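Side-chain contacts in aldehyde dehydrogenase (Burkholderia vietnamiensis, PDB 5KF0), which probably oxidises aldehydes to carboxylic acids with a nicotinamide cofactor, and binds NADPH: residues A[233-238]-A[243-248]; A[60-65]-A[152-157]; A[455-458]-A[463-466]; A[114-119]-A[465-470]. All coordinates share one frame; numbering follows the deposited sequence.

Interaction 1: A[233-238]-A[243-248]; sequences LSFTGS and WALKEK. With NDP (NADPH dihydro-nicotinamide-adenine-dinucleotide phosphate), chain E.
Strand 233-236 and helix segment 243-248 lie 8.6 Å apart, measured both from Leu233 CA to Lys246 CA and from Phe235 CA to Leu245 CA, and side chains from both fill the gap. Leu245 contributes the largest share. Its CD1 comes obliquely against the Phe235 ring, 3.7 Å from CD1 of Phe235, and the two side chains cross at about a right angle. The other branch turns to the cofactor, with Leu245 CD2 3.8 Å from N6A of the NADPH adenine. Leu233 CD2 lies 4.3 Å from Leu245 CB. Phe235 holds its CG anti to the backbone N (chi1 170°), and the ring edge meets the adenosine ribose, CE1 to NDP O4B at 3.2 Å. Strand, helix and the following strand 253-257 form a beta-alpha-beta unit of the Rossmann-like cofactor domain. At the turn between strand and helix, Ser238 takes the N-cap and grips one phosphate oxygen twice: its N donates a hydrogen bond to NDP O1A (2.9 Å, 163°), and its OG donates a second to the same O1A (2.7 Å). Apolar branches thus border the adenosine, while a helix N-terminus and two donors meet the charged diphosphate, probably helping to offset its charge.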
loop_
_atom_site.group_PDB
_atom_site.type_symbol
_atom_site.label_atom_id
_atom_site.label_comp_id
_atom_site.label_asym_id
_atom_site.label_seq_id
_atom_site.Cartn_x
_atom_site.Cartn_y
_atom_site.Cartn_z
ATOM N N LEU A 233 5.026 -2.270 -26.294
ATOM C CA LEU A 233 5.888 -1.286 -26.936
ATOM C C LEU A 233 5.990 -0.106 -25.987
ATOM O O LEU A 233 4.965 0.465 -25.600
ATOM C CB LEU A 233 5.331 -0.833 -28.287
ATOM C CG LEU A 233 5.939 0.470 -28.832
ATOM C CD1 LEU A 233 7.400 0.273 -29.255
ATOM C CD2 LEU A 233 5.125 1.008 -30.006
ATOM N N SER A 234 7.206 0.241 -25.583
ATOM C CA SER A 234 7.419 1.428 -24.762
ATOM C C SER A 234 8.337 2.358 -25.543
ATOM O O SER A 234 9.501 2.028 -25.792
ATOM C CB SER A 234 7.989 1.065 -23.390
ATOM O OG SER A 234 8.225 2.232 -22.618
ATOM N N PHE A 235 7.790 3.506 -25.936
ATOM C CA PHE A 235 8.413 4.438 -26.867
ATOM C C PHE A 235 8.673 5.758 -26.163
ATOM O O PHE A 235 7.764 6.327 -25.548
ATOM C CB PHE A 235 7.508 4.659 -28.092
ATOM C CG PHE A 235 7.966 5.794 -28.986
ATOM C CD1 PHE A 235 8.852 5.557 -30.022
ATOM C CD2 PHE A 235 7.518 7.097 -28.769
ATOM C CE1 PHE A 235 9.287 6.601 -30.837
ATOM C CE2 PHE A 235 7.950 8.146 -29.573
ATOM C CZ PHE A 235 8.837 7.895 -30.613
ATOM N N THR A 236 9.915 6.240 -26.246
ATOM C CA THR A 236 10.261 7.591 -25.810
ATOM C C THR A 236 10.803 8.359 -27.010
ATOM O O THR A 236 11.799 7.944 -27.622
ATOM C CB THR A 236 11.284 7.566 -24.667
ATOM O OG1 THR A 236 10.749 6.811 -23.567
ATOM C CG2 THR A 236 11.586 8.999 -24.186
ATOM N N GLY A 237 10.147 9.468 -27.349
ATOM C CA GLY A 237 10.518 10.214 -28.538
ATOM C C GLY A 237 9.477 11.278 -28.832
ATOM O O GLY A 237 8.724 11.680 -27.945
ATOM N N SER A 238 9.436 11.707 -30.095
ATOM C CA SER A 238 8.601 12.843 -30.468
ATOM C C SER A 238 7.120 12.460 -30.499
ATOM O O SER A 238 6.760 11.317 -30.819
ATOM C CB SER A 238 9.015 13.399 -31.827
ATOM O OG SER A 238 8.755 12.481 -32.880
ATOM N N TRP A 243 2.443 8.912 -31.442
ATOM C CA TRP A 243 1.022 8.680 -31.687
ATOM C C TRP A 243 0.800 7.882 -32.968
ATOM O O TRP A 243 -0.161 7.107 -33.059
ATOM C CB TRP A 243 0.266 10.013 -31.730
ATOM C CG TRP A 243 0.262 10.703 -30.389
ATOM C CD1 TRP A 243 0.818 11.916 -30.084
ATOM C CD2 TRP A 243 -0.316 10.208 -29.175
ATOM N NE1 TRP A 243 0.624 12.202 -28.747
ATOM C CE2 TRP A 243 -0.083 11.178 -28.171
ATOM C CE3 TRP A 243 -1.030 9.051 -28.843
ATOM C CZ2 TRP A 243 -0.521 11.014 -26.846
ATOM C CZ3 TRP A 243 -1.466 8.888 -27.527
ATOM C CH2 TRP A 243 -1.212 9.868 -26.545
ATOM N N ALA A 244 1.691 8.034 -33.949
ATOM C CA ALA A 244 1.598 7.237 -35.168
ATOM C C ALA A 244 1.904 5.767 -34.895
ATOM O O ALA A 244 1.255 4.875 -35.460
ATOM C CB ALA A 244 2.556 7.794 -36.224
ATOM N N LEU A 245 2.883 5.493 -34.027
ATOM C CA LEU A 245 3.220 4.104 -33.720
ATOM C C LEU A 245 2.098 3.428 -32.939
ATOM O O LEU A 245 1.812 2.246 -33.165
ATOM C CB LEU A 245 4.543 4.017 -32.955
ATOM C CG LEU A 245 5.768 4.483 -33.751
ATOM C CD1 LEU A 245 7.038 4.153 -32.981
ATOM C CD2 LEU A 245 5.802 3.848 -35.143
ATOM N N LYS A 246 1.426 4.167 -32.045
ATOM C CA LYS A 246 0.284 3.591 -31.334
ATOM C C LYS A 246 -0.754 3.051 -32.313
ATOM O O LYS A 246 -1.308 1.963 -32.106
ATOM C CB LYS A 246 -0.342 4.636 -30.402
ATOM C CG LYS A 246 -1.522 4.123 -29.557
ATOM C CD LYS A 246 -2.046 5.231 -28.633
ATOM C CE LYS A 246 -3.076 4.732 -27.605
ATOM N NZ LYS A 246 -4.374 4.324 -28.190
ATOM N N GLU A 247 -1.006 3.783 -33.406
ATOM C CA GLU A 247 -2.002 3.350 -34.388
ATOM C C GLU A 247 -1.607 2.056 -35.086
ATOM O O GLU A 247 -2.479 1.340 -35.591
ATOM C CB GLU A 247 -2.216 4.433 -35.446
ATOM C CG GLU A 247 -2.765 5.741 -34.920
ATOM C CD GLU A 247 -3.028 6.740 -36.032
ATOM O OE1 GLU A 247 -2.328 6.680 -37.068
ATOM O OE2 GLU A 247 -3.938 7.580 -35.869
ATOM N N LYS A 248 -0.312 1.757 -35.165
ATOM C CA LYS A 248 0.184 0.598 -35.898
ATOM C C LYS A 248 0.547 -0.571 -34.989
ATOM O O LYS A 248 0.978 -1.618 -35.487
ATOM C CB LYS A 248 1.417 0.981 -36.727
ATOM C CG LYS A 248 1.183 2.002 -37.823
ATOM C CD LYS A 248 2.526 2.456 -38.378
ATOM C CE LYS A 248 2.414 2.955 -39.803
ATOM N NZ LYS A 248 2.252 1.821 -40.759
HETATM P PA NDP E . 12.260 10.931 -32.600
HETATM O O1A NDP E . 10.786 10.753 -32.461
HETATM O O2A NDP E . 12.650 11.624 -33.906
HETATM O O5B NDP E . 13.045 9.552 -32.497
HETATM C C5B NDP E . 12.933 8.814 -31.255
HETATM C C4B NDP E . 13.214 7.360 -31.529
HETATM O O4B NDP E . 12.146 6.805 -32.329
HETATM C C3B NDP E . 14.507 7.087 -32.309
HETATM O O3B NDP E . 15.090 5.858 -31.882
HETATM C C2B NDP E . 13.982 6.943 -33.737
HETATM O O2B NDP E . 14.824 6.166 -34.613
HETATM C C1B NDP E . 12.712 6.163 -33.451
HETATM N N9A NDP E . 11.740 6.174 -34.537
HETATM C C8A NDP E . 11.268 7.241 -35.255
HETATM N N7A NDP E . 10.344 6.925 -36.132
HETATM C C5A NDP E . 10.203 5.554 -35.982
HETATM C C6A NDP E . 9.371 4.608 -36.613
HETATM N N6A NDP E . 8.507 4.906 -37.591
HETATM N N1A NDP E . 9.467 3.321 -36.209
HETATM C C2A NDP E . 10.342 3.008 -35.251
HETATM N N3A NDP E . 11.181 3.809 -34.588
HETATM C C4A NDP E . 11.060 5.076 -35.005
HETATM O O3 NDP E . 12.796 11.771 -31.362
HETATM P PN NDP E . 14.224 12.371 -30.997
HETATM O O1N NDP E . 15.234 11.283 -30.975
HETATM O O2N NDP E . 14.487 13.505 -31.954
HETATM O O5D NDP E . 14.055 12.927 -29.522
HETATM C C5D NDP E . 13.417 14.168 -29.179
HETATM C C4D NDP E . 11.984 13.892 -28.796
HETATM O O4D NDP E . 11.940 12.962 -27.681
HETATM C C3D NDP E . 11.244 15.153 -28.342
HETATM O O3D NDP E . 9.918 15.228 -28.855
HETATM C C2D NDP E . 11.273 15.013 -26.821
HETATM O O2D NDP E . 10.282 15.737 -26.100
HETATM C C1D NDP E . 11.118 13.507 -26.666
HETATM N N1N NDP E . 11.592 13.130 -25.340
HETATM C C2N NDP E . 10.747 12.581 -24.404
HETATM C C3N NDP E . 11.116 12.373 -23.125
HETATM C C7N NDP E . 10.228 11.700 -22.139
HETATM O O7N NDP E . 10.758 11.004 -21.261
HETATM N N7N NDP E . 8.916 11.922 -22.189
HETATM C C4N NDP E . 12.438 12.854 -22.646
HETATM C C5N NDP E . 13.362 13.112 -23.788
HETATM C C6N NDP E . 12.906 13.297 -25.013
HETATM P P2B NDP E . 16.049 6.862 -35.454
HETATM O O1X NDP E . 16.197 8.257 -34.975
HETATM O O2X NDP E . 17.198 5.931 -35.205
HETATM O O3X NDP E . 15.654 6.793 -36.914
#

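Interaction 2: A[60-65]-A[152-157]; sequences DAVKPM and IGPCSF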
loop_
_atom_site.group_PDB
_atom_site.type_symbol
_atom_site.label_atom_id
_atom_site.label_comp_id
_atom_site.label_asym_id
_atom_site.label_seq_id
_atom_site.Cartn_x
_atom_site.Cartn_y
_atom_site.Cartn_z
ATOM N N ASP A 60 11.948 -17.141 -26.724
ATOM C CA ASP A 60 12.525 -18.327 -26.107
ATOM C C ASP A 60 13.045 -18.052 -24.705
ATOM O O ASP A 60 13.129 -18.990 -23.903
ATOM C CB ASP A 60 13.644 -18.894 -26.983
ATOM C CG ASP A 60 13.116 -19.514 -28.269
ATOM O OD1 ASP A 60 11.899 -19.804 -28.327
ATOM O OD2 ASP A 60 13.911 -19.715 -29.211
ATOM N N ALA A 61 13.373 -16.797 -24.386
ATOM C CA ALA A 61 13.881 -16.423 -23.069
ATOM C C ALA A 61 12.789 -16.109 -22.054
ATOM O O ALA A 61 13.114 -15.833 -20.896
ATOM C CB ALA A 61 14.813 -15.207 -23.184
ATOM N N VAL A 62 11.512 -16.130 -22.447
ATOM C CA VAL A 62 10.438 -15.715 -21.540
ATOM C C VAL A 62 10.414 -16.578 -20.279
ATOM O O VAL A 62 10.405 -16.064 -19.153
ATOM C CB VAL A 62 9.088 -15.737 -22.274
ATOM C CG1 VAL A 62 7.938 -15.640 -21.272
ATOM C CG2 VAL A 62 9.042 -14.572 -23.260
ATOM N N LYS A 63 10.388 -17.902 -20.442
ATOM C CA LYS A 63 10.297 -18.756 -19.258
ATOM C C LYS A 63 11.572 -18.687 -18.420
ATOM O O LYS A 63 11.469 -18.506 -17.193
ATOM C CB LYS A 63 9.934 -20.188 -19.670
ATOM C CG LYS A 63 9.727 -21.135 -18.496
ATOM C CD LYS A 63 9.032 -22.416 -18.965
ATOM C CE LYS A 63 9.509 -23.637 -18.194
ATOM N NZ LYS A 63 9.039 -23.622 -16.785
ATOM N N PRO A 64 12.779 -18.767 -18.991
ATOM C CA PRO A 64 13.978 -18.628 -18.147
ATOM C C PRO A 64 14.045 -17.306 -17.390
ATOM O O PRO A 64 14.455 -17.283 -16.220
ATOM C CB PRO A 64 15.121 -18.762 -19.162
ATOM C CG PRO A 64 14.550 -19.604 -20.249
ATOM C CD PRO A 64 13.124 -19.188 -20.366
ATOM N N MET A 65 13.649 -16.202 -18.026
ATOM C CA MET A 65 13.633 -14.916 -17.332
ATOM C C MET A 65 12.597 -14.907 -16.218
ATOM O O MET A 65 12.857 -14.390 -15.127
ATOM C CB MET A 65 13.356 -13.782 -18.325
ATOM C CG MET A 65 14.554 -13.398 -19.159
ATOM S SD MET A 65 15.912 -12.780 -18.130
ATOM C CE MET A 65 15.227 -11.257 -17.513
ATOM N N ILE A 152 5.369 -9.409 -18.433
ATOM C CA ILE A 152 4.395 -9.351 -19.524
ATOM C C ILE A 152 4.854 -10.158 -20.736
ATOM O O ILE A 152 4.023 -10.626 -21.525
ATOM C CB ILE A 152 4.095 -7.887 -19.897
ATOM C CG1 ILE A 152 2.827 -7.792 -20.751
ATOM C CG2 ILE A 152 5.306 -7.239 -20.585
ATOM C CD1 ILE A 152 2.317 -6.352 -20.900
ATOM N N GLY A 153 6.155 -10.346 -20.905
ATOM C CA GLY A 153 6.674 -11.042 -22.056
ATOM C C GLY A 153 7.707 -10.189 -22.754
ATOM O O GLY A 153 8.221 -9.222 -22.179
ATOM N N PRO A 154 8.023 -10.507 -24.008
ATOM C CA PRO A 154 9.013 -9.702 -24.737
ATOM C C PRO A 154 8.547 -8.262 -24.884
ATOM O O PRO A 154 7.401 -7.996 -25.254
ATOM C CB PRO A 154 9.110 -10.402 -26.096
ATOM C CG PRO A 154 8.630 -11.823 -25.824
ATOM C CD PRO A 154 7.532 -11.637 -24.815
ATOM N N CYS A 155 9.452 -7.332 -24.592
ATOM C CA CYS A 155 9.166 -5.906 -24.658
ATOM C C CYS A 155 9.987 -5.271 -25.768
ATOM O O CYS A 155 11.165 -5.592 -25.934
ATOM C CB CYS A 155 9.499 -5.198 -23.340
ATOM S SG CYS A 155 8.471 -5.712 -21.940
ATOM N N SER A 156 9.353 -4.351 -26.495
ATOM C CA SER A 156 9.993 -3.555 -27.534
ATOM C C SER A 156 10.243 -2.157 -26.976
ATOM O O SER A 156 9.304 -1.481 -26.543
ATOM C CB SER A 156 9.111 -3.480 -28.781
ATOM O OG SER A 156 9.694 -2.613 -29.747
ATOM N N PHE A 157 11.502 -1.721 -26.999
ATOM C CA PHE A 157 11.927 -0.457 -26.405
ATOM C C PHE A 157 12.547 0.425 -27.481
ATOM O O PHE A 157 13.447 -0.019 -28.201
ATOM C CB PHE A 157 12.964 -0.684 -25.295
ATOM C CG PHE A 157 12.417 -1.368 -24.068
ATOM C CD1 PHE A 157 11.065 -1.271 -23.732
ATOM C CD2 PHE A 157 13.268 -2.090 -23.234
ATOM C CE1 PHE A 157 10.577 -1.896 -22.585
ATOM C CE2 PHE A 157 12.791 -2.701 -22.081
ATOM C CZ PHE A 157 11.442 -2.609 -21.759
#
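Val62 and Pro154 meet at about a right angle, one methyl branch of the valine set against the CD-CG side of the proline ring. The branch is Val62 CG2, which lies 3.6 Å from Pro154 CD and 3.8 Å from Pro154 CG; these near-equal distances place the methyl beside the CD-CG bond. Chi1 of Val62 (166°) puts CG1 anti to the backbone N and turns CG2 to the position anti to the carbonyl carbon, from which it reaches the ring. The same methyl also approaches the backbone, 4.4 Å from CA of Gly153, and the closest pair of alpha carbons, Val62 CA and Gly153 CA, is 6.0 Å apart. At the phi/psi of Gly153 (126/-162°) a side chain would press against the carbonyl O of Ile152, so this backbone turn depends on glycine. Gly153 and Pro154 lie immediately before strand 155-158, a central strand of the parallel part of the sheet in the Rossmann-like cofactor domain, while Val62 begins the short helix 62-67. The contact therefore attaches that helix to the entry of a core strand. Helix 48-60 adds Ala58 and Val59 around Pro154, widening the apolar patch. Lys63 forms a salt bridge with Glu67 and packs on Arg429 of a second subunit.

Interaction 3: A[455-458]-A[463-466]; sequences GGVK and GREG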
loop_
_atom_site.group_PDB
_atom_site.type_symbol
_atom_site.label_atom_id
_atom_site.label_comp_id
_atom_site.label_asym_id
_atom_site.label_seq_id
_atom_site.Cartn_x
_atom_site.Cartn_y
_atom_site.Cartn_z
ATOM N N GLY A 455 5.712 11.351 -16.625
ATOM C CA GLY A 455 5.100 11.165 -17.924
ATOM C C GLY A 455 4.144 12.297 -18.226
ATOM O O GLY A 455 3.990 13.236 -17.443
ATOM N N GLY A 456 3.516 12.198 -19.399
ATOM C CA GLY A 456 2.651 13.270 -19.849
ATOM C C GLY A 456 1.210 12.867 -20.065
ATOM O O GLY A 456 0.899 11.683 -20.221
ATOM N N VAL A 457 0.320 13.858 -20.065
ATOM C CA VAL A 457 -1.052 13.677 -20.520
ATOM C C VAL A 457 -1.245 14.532 -21.770
ATOM O O VAL A 457 -0.280 15.107 -22.296
ATOM C CB VAL A 457 -2.065 14.022 -19.408
ATOM C CG1 VAL A 457 -1.911 13.038 -18.222
ATOM C CG2 VAL A 457 -1.891 15.478 -18.936
ATOM N N LYS A 458 -2.485 14.627 -22.264
ATOM C CA LYS A 458 -2.751 15.264 -23.553
ATOM C C LYS A 458 -1.804 14.694 -24.613
ATOM O O LYS A 458 -1.599 13.478 -24.640
ATOM C CB LYS A 458 -2.672 16.795 -23.403
ATOM C CG LYS A 458 -3.764 17.317 -22.439
ATOM C CD LYS A 458 -3.490 18.719 -21.892
ATOM C CE LYS A 458 -3.417 19.736 -23.017
ATOM N NZ LYS A 458 -3.276 21.130 -22.480
ATOM N N GLY A 463 0.839 6.961 -20.033
ATOM C CA GLY A 463 1.486 6.105 -19.050
ATOM C C GLY A 463 2.594 6.840 -18.306
ATOM O O GLY A 463 2.858 8.025 -18.525
ATOM N N ARG A 464 3.233 6.117 -17.378
ATOM C CA ARG A 464 4.296 6.709 -16.568
ATOM C C ARG A 464 5.529 5.821 -16.520
ATOM O O ARG A 464 5.421 4.595 -16.460
ATOM C CB ARG A 464 3.854 6.958 -15.124
ATOM C CG ARG A 464 2.683 7.943 -15.004
ATOM C CD ARG A 464 3.115 9.387 -15.316
ATOM N NE ARG A 464 1.958 10.256 -15.098
ATOM C CZ ARG A 464 0.949 10.381 -15.955
ATOM N NH1 ARG A 464 0.972 9.760 -17.138
ATOM N NH2 ARG A 464 -0.081 11.154 -15.641
ATOM N N GLU A 465 6.700 6.458 -16.509
ATOM C CA GLU A 465 7.945 5.794 -16.156
ATOM C C GLU A 465 8.362 6.251 -14.759
ATOM O O GLU A 465 7.566 6.858 -14.023
ATOM C CB GLU A 465 9.007 6.035 -17.238
ATOM C CG GLU A 465 8.708 5.182 -18.478
ATOM C CD GLU A 465 9.778 5.239 -19.543
ATOM O OE1 GLU A 465 10.580 6.201 -19.544
ATOM O OE2 GLU A 465 9.803 4.332 -20.398
ATOM N N GLY A 466 9.602 5.932 -14.376
ATOM C CA GLY A 466 9.929 5.806 -12.964
ATOM C C GLY A 466 9.789 4.338 -12.604
ATOM O O GLY A 466 8.820 3.707 -13.020
HETATM O O HOH W 1 4.025 9.580 -20.550
HETATM O O HOH W 2 -0.699 9.433 -19.513
#
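Arg464 and Gly455 bury the largest areas here, the arginine laying its aliphatic chain and then its guanidinium along the backbone of 455-457. The bend at chi2 (-72°) folds the chain back over this backbone, bringing Arg464 CD to 3.5 Å from Gly455 N. Beyond CD the guanidinium turns one face to the Gly455 carbonyl, whose oxygen sits above the plane but offset toward its rim. The CA of Gly455 also lies 3.9 Å from Gly463 O. Any CB at Gly455 would point into this space and clash with both Gly463 O and Arg464 CD, so the absence of a side chain is a geometric condition of the packing. Val457, third in buried area, borders the end of the guanidinium obliquely, its CG1 3.7 Å from Arg464 NH2.

Between the segments the polar atoms are joined through water. Within 463-466, Arg464 NH1 donates a hydrogen bond to Gly463 O at 2.9 Å; this oxygen lies in the guanidinium plane, although the donor stands well above the carbonyl plane. One water links Gly456 N to Gly463 O. A second, in the plane at the edge of the guanidinium, lies 2.8 Å from Gly456 O and also joins Gly463 N and Arg464 NH1. NH2 forms a salt bridge with Glu476 and a hydrogen bond to the Pro477 carbonyl O, both of a second subunit. The contact thus joins two loops flanking the short strand 461-462 to the subunit interface: these bonds at NH1 and NH2 hold the guanidinium's rotation, and the neighbouring carboxylate probably balances its charge.

Interaction 4: A[114-119]-A[465-470]; sequences IDTFRV and EGIRYA
Van der Waals packing, mostly apolar, between Ile467 and two residues one helical turn apart, Thr116 and Val119, makes up the contact. Val119 comes closest: its CG1 lies 3.5 Å from Ile467 CG1 and 3.7 Å from Ile467 CB. With chi1 of 176° this branch is anti to the backbone N, directed at the isoleucine, and the two side chains meet at an oblique angle. Ile467 CD1 rests beside Thr116, 3.9 Å from CG2 and 3.8 Å from the main-chain O of the same residue, touching both a methyl and the helix backbone. Val119 also packs on Ile136 of a second subunit. In the fold, this sets the start of helix 467-473 against the long helix 103-123, with a closest alpha-carbon spacing of 6.7 Å between Val119 CA and Ile467 CA. Ala120 and Glu123 of the long helix also flank Ile467.

Hydrogen bonds run within the helices and to a third one, not between the two segments. Gly466 is the N-cap of the short helix, and its O accepts Ala470 N at 2.9 Å. Thr116 OG1 is engaged by Arg112 O and by Asn166 OD1 of helix 164-178. Among charged groups, Arg468 forms a salt bridge with Glu130 of the second subunit.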
loop_
_atom_site.group_PDB
_atom_site.type_symbol
_atom_site.label_atom_id
_atom_site.label_comp_id
_atom_site.label_asym_id
_atom_site.label_seq_id
_atom_site.Cartn_x
_atom_site.Cartn_y
_atom_site.Cartn_z
ATOM N N ILE A 114 23.245 5.626 -13.322
ATOM C CA ILE A 114 23.542 4.821 -12.142
ATOM C C ILE A 114 22.393 4.886 -11.140
ATOM O O ILE A 114 21.968 3.857 -10.600
ATOM C CB ILE A 114 24.876 5.273 -11.517
ATOM C CG1 ILE A 114 26.028 4.916 -12.450
ATOM C CG2 ILE A 114 25.071 4.616 -10.158
ATOM C CD1 ILE A 114 27.287 5.757 -12.234
ATOM N N ASP A 115 21.863 6.094 -10.890
ATOM C CA ASP A 115 20.717 6.266 -9.996
ATOM C C ASP A 115 19.541 5.403 -10.437
ATOM O O ASP A 115 18.894 4.739 -9.618
ATOM C CB ASP A 115 20.265 7.736 -9.957
ATOM C CG ASP A 115 21.220 8.662 -9.194
ATOM O OD1 ASP A 115 22.090 8.190 -8.438
ATOM O OD2 ASP A 115 21.066 9.896 -9.354
ATOM N N THR A 116 19.237 5.414 -11.738
ATOM C CA THR A 116 18.081 4.680 -12.244
ATOM C C THR A 116 18.255 3.176 -12.059
ATOM O O THR A 116 17.329 2.485 -11.613
ATOM C CB THR A 116 17.855 5.048 -13.716
ATOM O OG1 THR A 116 17.578 6.451 -13.805
ATOM C CG2 THR A 116 16.692 4.259 -14.332
ATOM N N PHE A 117 19.441 2.646 -12.376
ATOM C CA PHE A 117 19.682 1.226 -12.126
ATOM C C PHE A 117 19.667 0.894 -10.642
ATOM O O PHE A 117 19.242 -0.207 -10.261
ATOM C CB PHE A 117 21.008 0.787 -12.762
ATOM C CG PHE A 117 20.858 0.348 -14.191
ATOM C CD1 PHE A 117 20.647 1.286 -15.200
ATOM C CD2 PHE A 117 20.923 -0.996 -14.531
ATOM C CE1 PHE A 117 20.481 0.874 -16.529
ATOM C CE2 PHE A 117 20.774 -1.410 -15.860
ATOM C CZ PHE A 117 20.554 -0.471 -16.852
ATOM N N ARG A 118 20.124 1.811 -9.784
ATOM C CA ARG A 118 20.103 1.524 -8.356
ATOM C C ARG A 118 18.674 1.460 -7.824
ATOM O O ARG A 118 18.359 0.593 -6.999
ATOM C CB ARG A 118 20.915 2.557 -7.583
ATOM C CG ARG A 118 20.924 2.239 -6.111
ATOM C CD ARG A 118 21.981 2.975 -5.344
ATOM N NE ARG A 118 22.056 2.395 -4.012
ATOM C CZ ARG A 118 22.841 2.830 -3.037
ATOM N NH1 ARG A 118 23.649 3.872 -3.229
ATOM N NH2 ARG A 118 22.821 2.208 -1.874
ATOM N N VAL A 119 17.791 2.360 -8.282
ATOM C CA VAL A 119 16.384 2.249 -7.884
ATOM C C VAL A 119 15.816 0.908 -8.334
ATOM O O VAL A 119 15.078 0.241 -7.591
ATOM C CB VAL A 119 15.544 3.413 -8.445
ATOM C CG1 VAL A 119 14.066 3.232 -8.100
ATOM C CG2 VAL A 119 16.033 4.748 -7.933
ATOM N N GLU A 465 6.700 6.458 -16.509
ATOM C CA GLU A 465 7.945 5.794 -16.156
ATOM C C GLU A 465 8.362 6.251 -14.759
ATOM O O GLU A 465 7.566 6.858 -14.023
ATOM C CB GLU A 465 9.007 6.035 -17.238
ATOM C CG GLU A 465 8.708 5.182 -18.478
ATOM C CD GLU A 465 9.778 5.239 -19.543
ATOM O OE1 GLU A 465 10.580 6.201 -19.544
ATOM O OE2 GLU A 465 9.803 4.332 -20.398
ATOM N N GLY A 466 9.602 5.932 -14.376
ATOM C CA GLY A 466 9.929 5.806 -12.964
ATOM C C GLY A 466 9.789 4.338 -12.604
ATOM O O GLY A 466 8.820 3.707 -13.020
ATOM N N ILE A 467 10.750 3.777 -11.867
ATOM C CA ILE A 467 10.937 2.322 -11.863
ATOM C C ILE A 467 9.662 1.584 -11.456
ATOM O O ILE A 467 9.251 0.627 -12.122
ATOM C CB ILE A 467 12.106 1.927 -10.952
ATOM C CG1 ILE A 467 13.431 2.479 -11.496
ATOM C CG2 ILE A 467 12.134 0.394 -10.796
ATOM C CD1 ILE A 467 13.742 2.076 -12.937
ATOM N N ARG A 468 9.050 1.973 -10.332
ATOM C CA ARG A 468 7.838 1.282 -9.878
ATOM C C ARG A 468 6.767 1.244 -10.957
ATOM O O ARG A 468 6.062 0.238 -11.117
ATOM C CB ARG A 468 7.258 1.973 -8.640
ATOM C CG ARG A 468 8.036 1.764 -7.366
ATOM C CD ARG A 468 7.458 2.638 -6.256
ATOM N NE ARG A 468 6.003 2.512 -6.183
ATOM C CZ ARG A 468 5.220 3.309 -5.457
ATOM N NH1 ARG A 468 5.757 4.285 -4.736
ATOM N NH2 ARG A 468 3.910 3.133 -5.453
ATOM N N TYR A 469 6.611 2.347 -11.688
ATOM C CA TYR A 469 5.508 2.494 -12.627
ATOM C C TYR A 469 5.804 1.754 -13.919
ATOM O O TYR A 469 4.900 1.155 -14.510
ATOM C CB TYR A 469 5.241 4.001 -12.813
ATOM C CG TYR A 469 5.289 4.630 -11.437
ATOM C CD1 TYR A 469 6.416 5.321 -10.993
ATOM C CD2 TYR A 469 4.249 4.432 -10.535
ATOM C CE1 TYR A 469 6.489 5.820 -9.697
ATOM C CE2 TYR A 469 4.320 4.923 -9.246
ATOM C CZ TYR A 469 5.424 5.619 -8.838
ATOM O OH TYR A 469 5.482 6.104 -7.553
ATOM N N ALA A 470 7.075 1.728 -14.324
ATOM C CA ALA A 470 7.470 0.905 -15.458
ATOM C C ALA A 470 7.285 -0.584 -15.162
ATOM O O ALA A 470 6.822 -1.336 -16.027
ATOM C CB ALA A 470 8.916 1.224 -15.830
#

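In the fold
Interactions 1 and 2 share the six-stranded sheet through neighbouring parallel strands 232-236 and 155-158; their centres lie 20 Å apart, and Ser234 N and Ser156 O probably form a hydrogen bond between them. Interactions 3 and 4, with centres 14 Å apart, share Glu465 and Gly466, so the loop leaving strand 461-462 leads straight into helix 467-473. Glu465 also touches Ser234, tying this pair to interaction 1. Along the chain interaction 2 closes before interaction 1 opens, interaction 3 follows, and interaction 4 spans the long separation from 114-119 to 465-470. All four have residues near another subunit, interaction 2 through Lys63 alone.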